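PDB 4RUW: Endonuclease/exonuclease/phosphatase from Beutenbergia cavernae DSM 12333, which is of undetermined function but belongs to the endonuclease/exonuclease/phosphatase family, pairing a DNase I-like domain with an Ig-like domain and carrying a zinc ion. Local coordinates for residues F304-G309 with V324-R329; E169-G174 with V210-E215; I238-V243 with C366-Q371; A82-E87 with E116-D121. All coordinates share one frame; numbering follows the deposited sequence. Where two conformers were deposited one is given.

Contact 1 (F304-G309 with V324-R329); sequences FDVVAG and VVMDLR
A classic beta bulge interrupts the antiparallel pairing of Phe-304 to Gly-309 with Val-324 to Arg-329, at the edge of one of the two sheets of the DNase I-like fold, where Val-307 and Ala-308 both face Asp-327. Asp-327 O accepts from Val-307 N at 2.8 Å and, weakly, from Ala-308 N at 3.3 Å, while Asp-327 N donates to Ala-308 O. Before the bulge on the 304-309 strand, Asp-305 and Arg-329 form a regular hydrogen-bonded pair, with Asp-305 N to Arg-329 O at 2.8 Å and nearly straight at 170°. The extra residue turns the Val-307 side chain toward the partner strand. Its CG2 sits over the centre of the Arg-329 guanidinium, 3.8 Å from CZ, a van der Waals contact of a methyl on the flat face of a group whose NE is salt-bridged to Asp-55. On the face that carries Val-306, Met-326 and Leu-328, selenomethionine Met-326, bent at chi2 and chi3, brings CE to 3.7 Å from Val-306 CG1. Beside it Leu-328 lays CD1 over the Phe-304 ring, offset toward the rim, its CB 3.8 Å from Phe-304 CD1. The pairing thus separates its chemistry: apolar side chains line one face, with Val-306 and Met-326 against helix 266-270, and on the other, salt bridges tie Asp-327 to Arg-57 and Asp-305 to Arg-362.

Contact 2 (E169-G174 with V210-E215); sequences ENYEPG and VEDQKE
Asn-170 lies alongside Asp-212, the two side chains running antiparallel, its CB 3.2 Å from Asp-212 OD1, where the loop between strands 157-166 and 179-188 of the DNase I-like domain meets helix 207-222. The Asp-212 carboxylate grips the backbone of this loop with both oxygens. OD1 receives Asn-170 N at 2.9 Å on its syn lone pair, and OD2 receives Tyr-171 N, also at 2.9 Å, on the syn side but 27° out of the carboxylate plane. In Asn-170, chi1 of -61° sets CG beside the backbone N, on the side of the N-H that Asp-212 binds. Its ND2 also donates to Asp-212 OD1, on the anti side and well out of the carboxylate plane, so that one oxygen accepts from both the backbone and the amide of the same residue. The amide and carboxylate planes are turned 33° apart. Residues 169 to 171 have helical backbone angles, which bring successive N-H groups to the carboxylate. Asn-168 just before the segment also donates to OD2, and this concentration of donors would be expected to stabilise the charged form of Asp-212. Glu-211 offers only its CB to the Asn-170 amide, its carboxylate being held by Lys-214 and Gln-250. A water also links the two segments: it accepts from Glu-169 N and donates to both Asp-212 OD1, at 2.7 Å, and Glu-215 OE1, at 2.8 Å.

Contact 3 (I238-V243 with C366-Q371); sequences IWTTDV and CKNRGQ
Asn-368 and Gln-371 bring two side-chain amides across to the loop Ile-238 to Val-243, joining the Ig-like domain to the DNase I-like domain. The segment starts on strand 360-367 at Cys-366, whose disulfide to Cys-404 lies within the Ig-like domain. Just past the strand, a chi1 of -159° swings Asn-368 CG, anti to the backbone N, toward the loop. Its ND2 donates to Thr-240 O at 2.9 Å, arriving from above the carbonyl plane, while Arg-268 of the DNase I-like domain donates to OD1; both ends of the amide are therefore engaged across the domain boundary. OD1 also lies 3.6 Å from Thr-241 CG2. Arg-369 turns the other way, to Asp-348 and Asp-375 of its own domain. Gly-370 follows in a backbone conformation where a CB would collide with the carbonyl oxygen of Arg-369, and its backbone pairs with Ser-400. Gln-371 then points back toward the loop, bent at chi2, and passes Thr-241. Its NE2 makes two bonds, both acceptors lying close to its amide plane: one to Thr-241 OG1 at 2.8 Å and nearly straight at 169°, the other to Asp-242 O at 3.0 Å, with NE2 above the plane of that carbonyl. The same nitrogen sits in plane at the edge of the Trp-239 indole, 3.5 Å from CZ3, with the ring and amide planes 80° apart.

Contact 4 (A82-E87 with E116-D121); sequences AVIRAE and ELLAAD
Arg-85 and Asp-121 meet obliquely, guanidinium and carboxylate planes turned 44° apart, and the pairing is a salt bridge through a single short bond. Arg-85 NE donates to Asp-121 OD2 at 2.7 Å along an almost straight line of 174°. The oxygen lies in the guanidinium plane, whereas the nitrogen stands above the plane of the carboxylate. The arginine chain is extended through chi2 and then bends at chi3 (-58°), the turn that places NE in front of the aspartate. Its methylene groups run close by the other oxygen, with CG 3.3 Å from Asp-121 OD1. Along the same guanidinium edge NH2 donates to Leu-117 O at 2.9 Å, also within the guanidinium plane but from above the carbonyl plane. Arg-85 thus ties its own helix both to Leu-117 O, near the C-terminal part of helix 110-118, and to the Asp-121 carboxylate. That charge there would probably be favourable, because carbonyls at a helix C-terminus carry partial negative charge. Beside the polar bridge Ile-84 and Leu-118 cross at about a right angle, with Ile-84 CD1 4.0 Å from Leu-118 CD1, and Leu-118 also touches Ala-81. An aliphatic contact together with a salt bridge joins two neighbouring helices that lie outside one sheet of the alpha/beta sandwich of the DNase I-like fold.

In the fold
Contact 1 lies nearest the middle of the chain and contacts 2 and 4 are farther out, contact 2 being a surface contact. Contacts 1 and 4 are in adjacent layers: Val-325 of one packs on Glu-87 of the other, so helix 77-87 is seated on the sheet that holds strand 324-330. Contacts 2 and 3 also touch, through Gln-213 and Ile-238, although contact 2 is internal to the DNase I-like domain and contact 3 joins it to the Ig-like domain. The chemistry follows place: backbone pairing with apolar side chains in contact 1, a carboxylate gripping loop amides in contact 2, neutral amides in contact 3, and a salt bridge with aliphatic packing in contact 4.

Contact 1 (F304-G309 with V324-R329)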
loop_
_atom_site.group_PDB
_atom_site.type_symbol
_atom_site.label_atom_id
_atom_site.label_comp_id
_atom_site.label_asym_id
_atom_site.label_seq_id
_atom_site.Cartn_x
_atom_site.Cartn_y
_atom_site.Cartn_z
ATOM N N PHE A 304 7.815 8.607 8.316
ATOM C CA PHE A 304 7.423 9.367 7.138
ATOM C C PHE A 304 6.195 10.235 7.375
ATOM O O PHE A 304 5.241 9.825 8.032
ATOM C CB PHE A 304 7.128 8.431 5.967
ATOM C CG PHE A 304 8.344 7.877 5.309
ATOM C CD1 PHE A 304 9.100 8.661 4.448
ATOM C CD2 PHE A 304 8.725 6.567 5.528
ATOM C CE1 PHE A 304 10.216 8.160 3.829
ATOM C CE2 PHE A 304 9.844 6.053 4.903
ATOM C CZ PHE A 304 10.586 6.852 4.051
ATOM N N ASP A 305 6.229 11.435 6.806
ATOM C CA ASP A 305 5.035 12.241 6.607
ATOM C C ASP A 305 4.627 12.115 5.151
ATOM O O ASP A 305 5.467 11.893 4.281
ATOM C CB ASP A 305 5.313 13.711 6.889
ATOM C CG ASP A 305 5.502 13.993 8.345
ATOM O OD1 ASP A 305 5.221 13.093 9.161
ATOM O OD2 ASP A 305 5.914 15.122 8.673
ATOM N N VAL A 306 3.345 12.282 4.875
ATOM C CA VAL A 306 2.861 12.249 3.503
ATOM C C VAL A 306 2.576 13.669 3.037
ATOM O O VAL A 306 1.842 14.407 3.688
ATOM C CB VAL A 306 1.589 11.391 3.378
ATOM C CG1 VAL A 306 1.243 11.188 1.914
ATOM C CG2 VAL A 306 1.792 10.047 4.068
ATOM N N VAL A 307 3.160 14.040 1.904
ATOM C CA VAL A 307 3.041 15.392 1.371
ATOM C C VAL A 307 1.932 15.507 0.333
ATOM O O VAL A 307 1.102 16.404 0.404
ATOM C CB VAL A 307 4.392 15.869 0.777
ATOM C CG1 VAL A 307 4.275 17.280 0.213
ATOM C CG2 VAL A 307 5.498 15.790 1.838
ATOM N N ALA A 308 1.909 14.580 -0.618
ATOM C CA ALA A 308 0.961 14.632 -1.725
ATOM C C ALA A 308 0.994 13.299 -2.445
ATOM O O ALA A 308 1.899 12.491 -2.233
ATOM C CB ALA A 308 1.333 15.753 -2.691
ATOM N N GLY A 309 0.020 13.064 -3.306
ATOM C CA GLY A 309 0.084 11.899 -4.163
ATOM C C GLY A 309 -0.901 12.015 -5.295
ATOM O O GLY A 309 -1.871 12.776 -5.198
ATOM N N VAL A 324 0.537 4.630 -8.977
ATOM C CA VAL A 324 0.291 5.467 -7.805
ATOM C C VAL A 324 1.614 6.138 -7.459
ATOM O O VAL A 324 2.633 5.458 -7.285
ATOM C CB VAL A 324 -0.210 4.628 -6.602
ATOM C CG1 VAL A 324 -0.383 5.507 -5.371
ATOM C CG2 VAL A 324 -1.505 3.905 -6.949
ATOM N N VAL A 325 1.606 7.464 -7.386
ATOM C CA VAL A 325 2.822 8.247 -7.213
ATOM C C VAL A 325 2.715 9.090 -5.958
ATOM O O VAL A 325 1.903 10.010 -5.898
ATOM C CB VAL A 325 3.068 9.164 -8.435
ATOM C CG1 VAL A 325 4.408 9.884 -8.302
ATOM C CG2 VAL A 325 2.992 8.363 -9.737
HETATM N N MSE A 326 3.511 8.759 -4.949
HETATM C CA MSE A 326 3.401 9.408 -3.644
HETATM C C MSE A 326 4.631 10.226 -3.323
HETATM O O MSE A 326 5.763 9.781 -3.541
HETATM C CB MSE A 326 3.257 8.358 -2.544
HETATM C CG MSE A 326 2.062 7.414 -2.715
HETATM SE SE MSE A 326 0.344 8.314 -2.840
HETATM C CE MSE A 326 0.477 9.444 -1.262
ATOM N N ASP A 327 4.403 11.413 -2.770
ATOM C CA ASP A 327 5.480 12.272 -2.291
ATOM C C ASP A 327 5.485 12.203 -0.770
ATOM O O ASP A 327 4.513 12.604 -0.114
ATOM C CB ASP A 327 5.275 13.707 -2.774
ATOM C CG ASP A 327 5.544 13.859 -4.264
ATOM O OD1 ASP A 327 6.574 13.351 -4.744
ATOM O OD2 ASP A 327 4.720 14.478 -4.965
ATOM N N LEU A 328 6.577 11.668 -0.222
ATOM C CA LEU A 328 6.746 11.484 1.213
ATOM C C LEU A 328 7.872 12.383 1.698
ATOM O O LEU A 328 8.661 12.889 0.901
ATOM C CB LEU A 328 7.095 10.023 1.516
ATOM C CG LEU A 328 6.184 8.966 0.880
ATOM C CD1 LEU A 328 6.665 7.565 1.245
ATOM C CD2 LEU A 328 4.729 9.175 1.300
ATOM N N ARG A 329 7.956 12.572 3.012
ATOM C CA ARG A 329 9.032 13.352 3.602
ATOM C C ARG A 329 9.469 12.645 4.867
ATOM O O ARG A 329 8.641 12.297 5.697
ATOM C CB ARG A 329 8.544 14.759 3.925
ATOM C CG ARG A 329 9.624 15.676 4.461
ATOM C CD ARG A 329 9.123 17.102 4.518
ATOM N NE ARG A 329 8.819 17.594 3.179
ATOM C CZ ARG A 329 7.900 18.515 2.906
ATOM N NH1 ARG A 329 7.177 19.044 3.881
ATOM N NH2 ARG A 329 7.696 18.896 1.653
#

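Contact 2 (E169-G174 with V210-E215)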
loop_
_atom_site.group_PDB
_atom_site.type_symbol
_atom_site.label_atom_id
_atom_site.label_comp_id
_atom_site.label_asym_id
_atom_site.label_seq_id
_atom_site.Cartn_x
_atom_site.Cartn_y
_atom_site.Cartn_z
ATOM N N GLU A 169 -1.758 -22.137 -0.092
ATOM C CA GLU A 169 -2.133 -23.461 0.394
ATOM C C GLU A 169 -3.639 -23.723 0.377
ATOM O O GLU A 169 -4.070 -24.843 0.147
ATOM C CB GLU A 169 -1.541 -23.697 1.789
ATOM C CG GLU A 169 -1.780 -25.086 2.378
ATOM C CD GLU A 169 -1.072 -26.215 1.634
ATOM O OE1 GLU A 169 -0.195 -25.947 0.781
ATOM O OE2 GLU A 169 -1.403 -27.389 1.909
ATOM N N ASN A 170 -4.447 -22.701 0.625
ATOM C CA ASN A 170 -5.894 -22.907 0.585
ATOM C C ASN A 170 -6.423 -23.059 -0.834
ATOM O O ASN A 170 -7.285 -23.891 -1.098
ATOM C CB ASN A 170 -6.626 -21.790 1.321
ATOM C CG ASN A 170 -6.242 -21.725 2.779
ATOM O OD1 ASN A 170 -6.624 -22.591 3.568
ATOM N ND2 ASN A 170 -5.476 -20.704 3.149
ATOM N N TYR A 171 -5.893 -22.258 -1.750
ATOM C CA TYR A 171 -6.276 -22.335 -3.152
ATOM C C TYR A 171 -5.859 -23.665 -3.774
ATOM O O TYR A 171 -6.636 -24.295 -4.489
ATOM C CB TYR A 171 -5.650 -21.169 -3.913
ATOM C CG TYR A 171 -5.861 -21.157 -5.404
ATOM C CD1 TYR A 171 -7.135 -21.070 -5.946
ATOM C CD2 TYR A 171 -4.777 -21.178 -6.268
ATOM C CE1 TYR A 171 -7.326 -21.030 -7.317
ATOM C CE2 TYR A 171 -4.954 -21.134 -7.633
ATOM C CZ TYR A 171 -6.234 -21.065 -8.155
ATOM O OH TYR A 171 -6.420 -21.025 -9.518
ATOM N N GLU A 172 -4.657 -24.105 -3.484
ATOM C CA GLU A 172 -4.076 -25.292 -4.095
ATOM C C GLU A 172 -3.104 -25.943 -3.118
ATOM O O GLU A 172 -1.981 -25.662 -3.132
ATOM C CB GLU A 172 -3.371 -24.898 -5.413
ATOM C CG GLU A 172 -2.902 -26.002 -6.351
ATOM C CD GLU A 172 -2.076 -25.456 -7.565
ATOM O OE1 GLU A 172 -2.242 -24.279 -7.910
ATOM O OE2 GLU A 172 -1.296 -26.222 -8.177
ATOM N N PRO A 173 -3.607 -26.826 -2.257
ATOM C CA PRO A 173 -2.706 -27.455 -1.283
ATOM C C PRO A 173 -1.533 -28.142 -1.974
ATOM O O PRO A 173 -1.737 -28.887 -2.936
ATOM C CB PRO A 173 -3.606 -28.473 -0.579
ATOM C CG PRO A 173 -4.990 -27.893 -0.707
ATOM C CD PRO A 173 -5.024 -27.156 -2.017
ATOM N N GLY A 174 -0.319 -27.848 -1.516
ATOM C CA GLY A 174 0.884 -28.438 -2.072
ATOM C C GLY A 174 1.230 -27.965 -3.475
ATOM O O GLY A 174 2.097 -28.545 -4.120
ATOM N N VAL A 210 -9.200 -15.689 -0.602
ATOM C CA VAL A 210 -9.149 -14.677 0.457
ATOM C C VAL A 210 -8.404 -15.206 1.695
ATOM O O VAL A 210 -7.633 -14.479 2.334
ATOM C CB VAL A 210 -10.562 -14.158 0.818
ATOM C CG1 VAL A 210 -10.531 -13.307 2.086
ATOM C CG2 VAL A 210 -11.144 -13.373 -0.353
ATOM N N GLU A 211 -8.606 -16.480 2.026
ATOM C CA GLU A 211 -7.826 -17.074 3.108
ATOM C C GLU A 211 -6.331 -17.050 2.785
ATOM O O GLU A 211 -5.504 -16.815 3.662
ATOM C CB GLU A 211 -8.305 -18.491 3.430
ATOM C CG GLU A 211 -9.734 -18.546 3.972
ATOM C CD GLU A 211 -9.951 -17.681 5.219
ATOM O OE1 GLU A 211 -9.010 -17.503 6.021
ATOM O OE2 GLU A 211 -11.078 -17.176 5.403
ATOM N N ASP A 212 -5.982 -17.259 1.521
ATOM C CA ASP A 212 -4.589 -17.119 1.118
ATOM C C ASP A 212 -4.108 -15.670 1.213
ATOM O O ASP A 212 -2.992 -15.443 1.674
ATOM C CB ASP A 212 -4.343 -17.678 -0.284
ATOM C CG ASP A 212 -4.354 -19.194 -0.314
ATOM O OD1 ASP A 212 -4.190 -19.819 0.761
ATOM O OD2 ASP A 212 -4.515 -19.755 -1.414
ATOM N N GLN A 213 -4.920 -14.696 0.785
ATOM C CA GLN A 213 -4.546 -13.290 0.951
ATOM C C GLN A 213 -4.166 -13.009 2.396
ATOM O O GLN A 213 -3.156 -12.353 2.668
ATOM C CB GLN A 213 -5.694 -12.359 0.571
ATOM C CG GLN A 213 -6.050 -12.318 -0.897
ATOM C CD GLN A 213 -7.122 -11.286 -1.164
ATOM O OE1 GLN A 213 -8.095 -11.192 -0.415
ATOM N NE2 GLN A 213 -6.945 -10.490 -2.218
ATOM N N LYS A 214 -4.974 -13.508 3.328
ATOM C CA LYS A 214 -4.703 -13.291 4.747
ATOM C C LYS A 214 -3.377 -13.900 5.182
ATOM O O LYS A 214 -2.589 -13.266 5.893
ATOM C CB LYS A 214 -5.843 -13.855 5.595
ATOM C CG LYS A 214 -7.110 -13.022 5.518
ATOM C CD LYS A 214 -8.333 -13.795 5.978
ATOM C CE LYS A 214 -8.206 -14.265 7.401
ATOM N NZ LYS A 214 -9.423 -15.024 7.825
ATOM N N GLU A 215 -3.115 -15.134 4.770
ATOM C CA GLU A 215 -1.857 -15.767 5.157
ATOM C C GLU A 215 -0.650 -15.092 4.512
ATOM O O GLU A 215 0.399 -14.930 5.144
ATOM C CB GLU A 215 -1.879 -17.253 4.829
ATOM C CG GLU A 215 -2.919 -18.014 5.643
ATOM C CD GLU A 215 -2.590 -19.476 5.787
ATOM O OE1 GLU A 215 -2.284 -20.120 4.766
ATOM O OE2 GLU A 215 -2.624 -19.977 6.928
HETATM O O HOH W 1 -1.741 -20.005 1.981
#

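Contact 3 (I238-V243 with C366-Q371)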
loop_
_atom_site.group_PDB
_atom_site.type_symbol
_atom_site.label_atom_id
_atom_site.label_comp_id
_atom_site.label_asym_id
_atom_site.label_seq_id
_atom_site.Cartn_x
_atom_site.Cartn_y
_atom_site.Cartn_z
ATOM N N ILE A 238 -6.723 -6.044 -2.476
ATOM C CA ILE A 238 -7.784 -5.900 -1.491
ATOM C C ILE A 238 -8.259 -4.461 -1.479
ATOM O O ILE A 238 -7.454 -3.541 -1.630
ATOM C CB ILE A 238 -7.318 -6.323 -0.061
ATOM C CG1 ILE A 238 -6.151 -5.456 0.436
ATOM C CG2 ILE A 238 -6.971 -7.799 -0.040
ATOM C CD1 ILE A 238 -5.760 -5.741 1.886
ATOM N N TRP A 239 -9.564 -4.268 -1.318
ATOM C CA TRP A 239 -10.083 -2.957 -0.963
ATOM C C TRP A 239 -9.742 -2.683 0.500
ATOM O O TRP A 239 -9.268 -3.567 1.218
ATOM C CB TRP A 239 -11.595 -2.920 -1.064
ATOM C CG TRP A 239 -12.222 -3.171 -2.394
ATOM C CD1 TRP A 239 -11.620 -3.538 -3.570
ATOM C CD2 TRP A 239 -13.615 -3.045 -2.671
ATOM N NE1 TRP A 239 -12.579 -3.653 -4.565
ATOM C CE2 TRP A 239 -13.808 -3.355 -4.030
ATOM C CE3 TRP A 239 -14.724 -2.707 -1.886
ATOM C CZ2 TRP A 239 -15.068 -3.336 -4.625
ATOM C CZ3 TRP A 239 -15.966 -2.687 -2.468
ATOM C CH2 TRP A 239 -16.134 -3.003 -3.827
ATOM N N THR A 240 -10.027 -1.473 0.969
ATOM C CA THR A 240 -9.864 -1.189 2.387
ATOM C C THR A 240 -11.026 -1.713 3.231
ATOM O O THR A 240 -10.869 -1.888 4.444
ATOM C CB THR A 240 -9.681 0.307 2.670
ATOM O OG1 THR A 240 -10.808 1.016 2.155
ATOM C CG2 THR A 240 -8.406 0.828 2.029
ATOM N N THR A 241 -12.174 -1.970 2.604
ATOM C CA THR A 241 -13.349 -2.443 3.329
ATOM C C THR A 241 -13.930 -3.676 2.641
ATOM O O THR A 241 -13.701 -3.907 1.448
ATOM C CB THR A 241 -14.453 -1.371 3.429
ATOM O OG1 THR A 241 -14.814 -0.920 2.115
ATOM C CG2 THR A 241 -14.005 -0.200 4.287
ATOM N N ASP A 242 -14.688 -4.462 3.394
ATOM C CA ASP A 242 -15.257 -5.698 2.874
ATOM C C ASP A 242 -16.071 -5.442 1.608
ATOM O O ASP A 242 -16.880 -4.513 1.551
ATOM C CB ASP A 242 -16.164 -6.342 3.919
ATOM C CG ASP A 242 -15.413 -6.814 5.154
ATOM O OD1 ASP A 242 -14.165 -6.935 5.125
ATOM O OD2 ASP A 242 -16.090 -7.085 6.170
ATOM N N VAL A 243 -15.870 -6.280 0.596
ATOM C CA VAL A 243 -16.639 -6.171 -0.635
ATOM C C VAL A 243 -18.055 -6.658 -0.350
ATOM O O VAL A 243 -18.243 -7.806 0.030
ATOM C CB VAL A 243 -15.997 -7.019 -1.752
ATOM C CG1 VAL A 243 -16.847 -6.991 -3.010
ATOM C CG2 VAL A 243 -14.590 -6.528 -2.053
ATOM N N CYS A 366 -8.958 7.331 11.290
ATOM C CA CYS A 366 -9.591 6.790 10.109
ATOM C C CYS A 366 -10.854 6.014 10.436
ATOM O O CYS A 366 -10.819 5.062 11.219
ATOM C CB CYS A 366 -8.607 5.877 9.390
ATOM S SG CYS A 366 -9.366 4.903 8.111
ATOM N N LYS A 367 -11.966 6.437 9.843
ATOM C CA LYS A 367 -13.197 5.659 9.866
ATOM C C LYS A 367 -13.146 4.717 8.666
ATOM O O LYS A 367 -13.172 5.159 7.515
ATOM C CB LYS A 367 -14.428 6.559 9.770
ATOM C CG LYS A 367 -15.723 5.766 9.619
ATOM C CD LYS A 367 -16.939 6.666 9.471
ATOM C CE LYS A 367 -18.180 5.859 9.137
ATOM N NZ LYS A 367 -19.376 6.727 8.929
ATOM N N ASN A 368 -13.050 3.419 8.933
ATOM C CA ASN A 368 -12.927 2.449 7.856
ATOM C C ASN A 368 -14.215 1.666 7.708
ATOM O O ASN A 368 -14.276 0.467 7.973
ATOM C CB ASN A 368 -11.736 1.523 8.086
ATOM C CG ASN A 368 -11.264 0.875 6.808
ATOM O OD1 ASN A 368 -11.252 1.512 5.752
ATOM N ND2 ASN A 368 -10.901 -0.397 6.884
ATOM N N ARG A 369 -15.249 2.380 7.289
ATOM C CA ARG A 369 -16.607 1.878 7.325
ATOM C C ARG A 369 -17.384 2.615 6.247
ATOM O O ARG A 369 -17.249 3.830 6.104
ATOM C CB ARG A 369 -17.166 2.185 8.714
ATOM C CG ARG A 369 -18.539 1.689 9.049
ATOM C CD ARG A 369 -18.793 1.981 10.526
ATOM N NE ARG A 369 -20.189 1.811 10.901
ATOM C CZ ARG A 369 -20.647 0.829 11.669
ATOM N NH1 ARG A 369 -19.813 -0.086 12.149
ATOM N NH2 ARG A 369 -21.941 0.760 11.957
ATOM N N GLY A 370 -18.165 1.868 5.469
ATOM C CA GLY A 370 -19.002 2.450 4.442
ATOM C C GLY A 370 -18.277 2.646 3.127
ATOM O O GLY A 370 -17.052 2.774 3.087
ATOM N N GLN A 371 -19.052 2.677 2.050
ATOM C CA GLN A 371 -18.522 2.935 0.724
ATOM C C GLN A 371 -19.228 4.152 0.128
ATOM O O GLN A 371 -18.764 5.275 0.291
ATOM C CB GLN A 371 -18.622 1.672 -0.143
ATOM C CG GLN A 371 -17.517 0.667 0.198
ATOM C CD GLN A 371 -17.948 -0.792 0.146
ATOM O OE1 GLN A 371 -19.014 -1.129 -0.364
ATOM N NE2 GLN A 371 -17.100 -1.668 0.676
#

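Contact 4 (A82-E87 with E116-D121)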
loop_
_atom_site.group_PDB
_atom_site.type_symbol
_atom_site.label_atom_id
_atom_site.label_comp_id
_atom_site.label_asym_id
_atom_site.label_seq_id
_atom_site.Cartn_x
_atom_site.Cartn_y
_atom_site.Cartn_z
ATOM N N ALA A 82 8.156 5.499 -20.442
ATOM C CA ALA A 82 7.896 6.926 -20.634
ATOM C C ALA A 82 7.079 7.498 -19.474
ATOM O O ALA A 82 7.295 8.632 -19.056
ATOM C CB ALA A 82 7.203 7.182 -21.967
ATOM N N VAL A 83 6.149 6.711 -18.943
ATOM C CA VAL A 83 5.370 7.150 -17.790
ATOM C C VAL A 83 6.264 7.268 -16.553
ATOM O O VAL A 83 6.225 8.275 -15.840
ATOM C CB VAL A 83 4.187 6.207 -17.506
ATOM C CG1 VAL A 83 3.569 6.512 -16.146
ATOM C CG2 VAL A 83 3.142 6.321 -18.612
ATOM N N ILE A 84 7.078 6.245 -16.299
ATOM C CA ILE A 84 8.017 6.302 -15.184
ATOM C C ILE A 84 8.942 7.518 -15.303
ATOM O O ILE A 84 9.139 8.247 -14.340
ATOM C CB ILE A 84 8.821 4.994 -15.051
ATOM C CG1 ILE A 84 7.876 3.816 -14.772
ATOM C CG2 ILE A 84 9.889 5.130 -13.975
ATOM C CD1 ILE A 84 8.520 2.446 -14.909
ATOM N N ARG A 85 9.485 7.744 -16.497
ATOM C CA ARG A 85 10.376 8.872 -16.742
ATOM C C ARG A 85 9.698 10.201 -16.418
ATOM O O ARG A 85 10.295 11.077 -15.794
ATOM C CB ARG A 85 10.809 8.844 -18.212
ATOM C CG ARG A 85 11.863 9.846 -18.619
ATOM C CD ARG A 85 12.242 9.659 -20.106
ATOM N NE ARG A 85 12.728 8.304 -20.387
ATOM C CZ ARG A 85 12.122 7.427 -21.186
ATOM N NH1 ARG A 85 11.004 7.750 -21.824
ATOM N NH2 ARG A 85 12.641 6.215 -21.352
ATOM N N ALA A 86 8.446 10.344 -16.835
ATOM C CA ALA A 86 7.703 11.580 -16.617
ATOM C C ALA A 86 7.406 11.808 -15.139
ATOM O O ALA A 86 7.454 12.936 -14.661
ATOM C CB ALA A 86 6.415 11.568 -17.417
ATOM N N GLU A 87 7.102 10.733 -14.414
ATOM C CA GLU A 87 6.779 10.839 -12.994
ATOM C C GLU A 87 8.041 11.017 -12.142
ATOM O O GLU A 87 7.989 11.556 -11.036
ATOM C CB GLU A 87 5.987 9.615 -12.535
ATOM C CG GLU A 87 4.628 9.449 -13.219
ATOM C CD GLU A 87 3.595 10.486 -12.796
ATOM O OE1 GLU A 87 3.894 11.340 -11.926
ATOM O OE2 GLU A 87 2.461 10.425 -13.327
ATOM N N GLU A 116 17.233 -0.910 -19.811
ATOM C CA GLU A 116 17.831 -0.250 -20.964
ATOM C C GLU A 116 17.133 1.081 -21.254
ATOM O O GLU A 116 17.781 2.096 -21.498
ATOM C CB GLU A 116 17.751 -1.168 -22.183
ATOM C CG GLU A 116 18.284 -0.553 -23.452
ATOM C CD GLU A 116 18.222 -1.514 -24.613
ATOM O OE1 GLU A 116 17.136 -2.088 -24.867
ATOM O OE2 GLU A 116 19.270 -1.707 -25.258
ATOM N N LEU A 117 15.809 1.069 -21.206
ATOM C CA LEU A 117 15.020 2.256 -21.508
ATOM C C LEU A 117 15.175 3.384 -20.490
ATOM O O LEU A 117 14.970 4.550 -20.827
ATOM C CB LEU A 117 13.541 1.885 -21.633
ATOM C CG LEU A 117 13.171 1.105 -22.893
ATOM C CD1 LEU A 117 11.877 0.350 -22.667
ATOM C CD2 LEU A 117 13.052 2.049 -24.084
ATOM N N LEU A 118 15.523 3.043 -19.251
ATOM C CA LEU A 118 15.520 4.016 -18.157
ATOM C C LEU A 118 16.913 4.326 -17.610
ATOM O O LEU A 118 17.053 5.156 -16.713
ATOM C CB LEU A 118 14.583 3.550 -17.033
ATOM C CG LEU A 118 13.094 3.642 -17.387
ATOM C CD1 LEU A 118 12.238 2.826 -16.435
ATOM C CD2 LEU A 118 12.635 5.101 -17.421
ATOM N N ALA A 119 17.944 3.684 -18.157
ATOM C CA ALA A 119 19.309 3.899 -17.683
ATOM C C ALA A 119 19.710 5.368 -17.758
ATOM O O ALA A 119 20.259 5.924 -16.801
ATOM C CB ALA A 119 20.288 3.041 -18.462
ATOM N N ALA A 120 19.425 6.009 -18.887
ATOM C CA ALA A 120 19.841 7.394 -19.079
ATOM C C ALA A 120 19.063 8.346 -18.173
ATOM O O ALA A 120 19.454 9.496 -17.975
ATOM C CB ALA A 120 19.697 7.795 -20.543
ATOM N N ASP A 121 17.955 7.861 -17.628
ATOM C CA ASP A 121 17.147 8.638 -16.700
ATOM C C ASP A 121 17.569 8.406 -15.261
ATOM O O ASP A 121 16.968 8.952 -14.335
ATOM C CB ASP A 121 15.679 8.281 -16.888
ATOM C CG ASP A 121 15.233 8.482 -18.312
ATOM O OD1 ASP A 121 15.187 9.655 -18.726
ATOM O OD2 ASP A 121 14.957 7.486 -19.020
#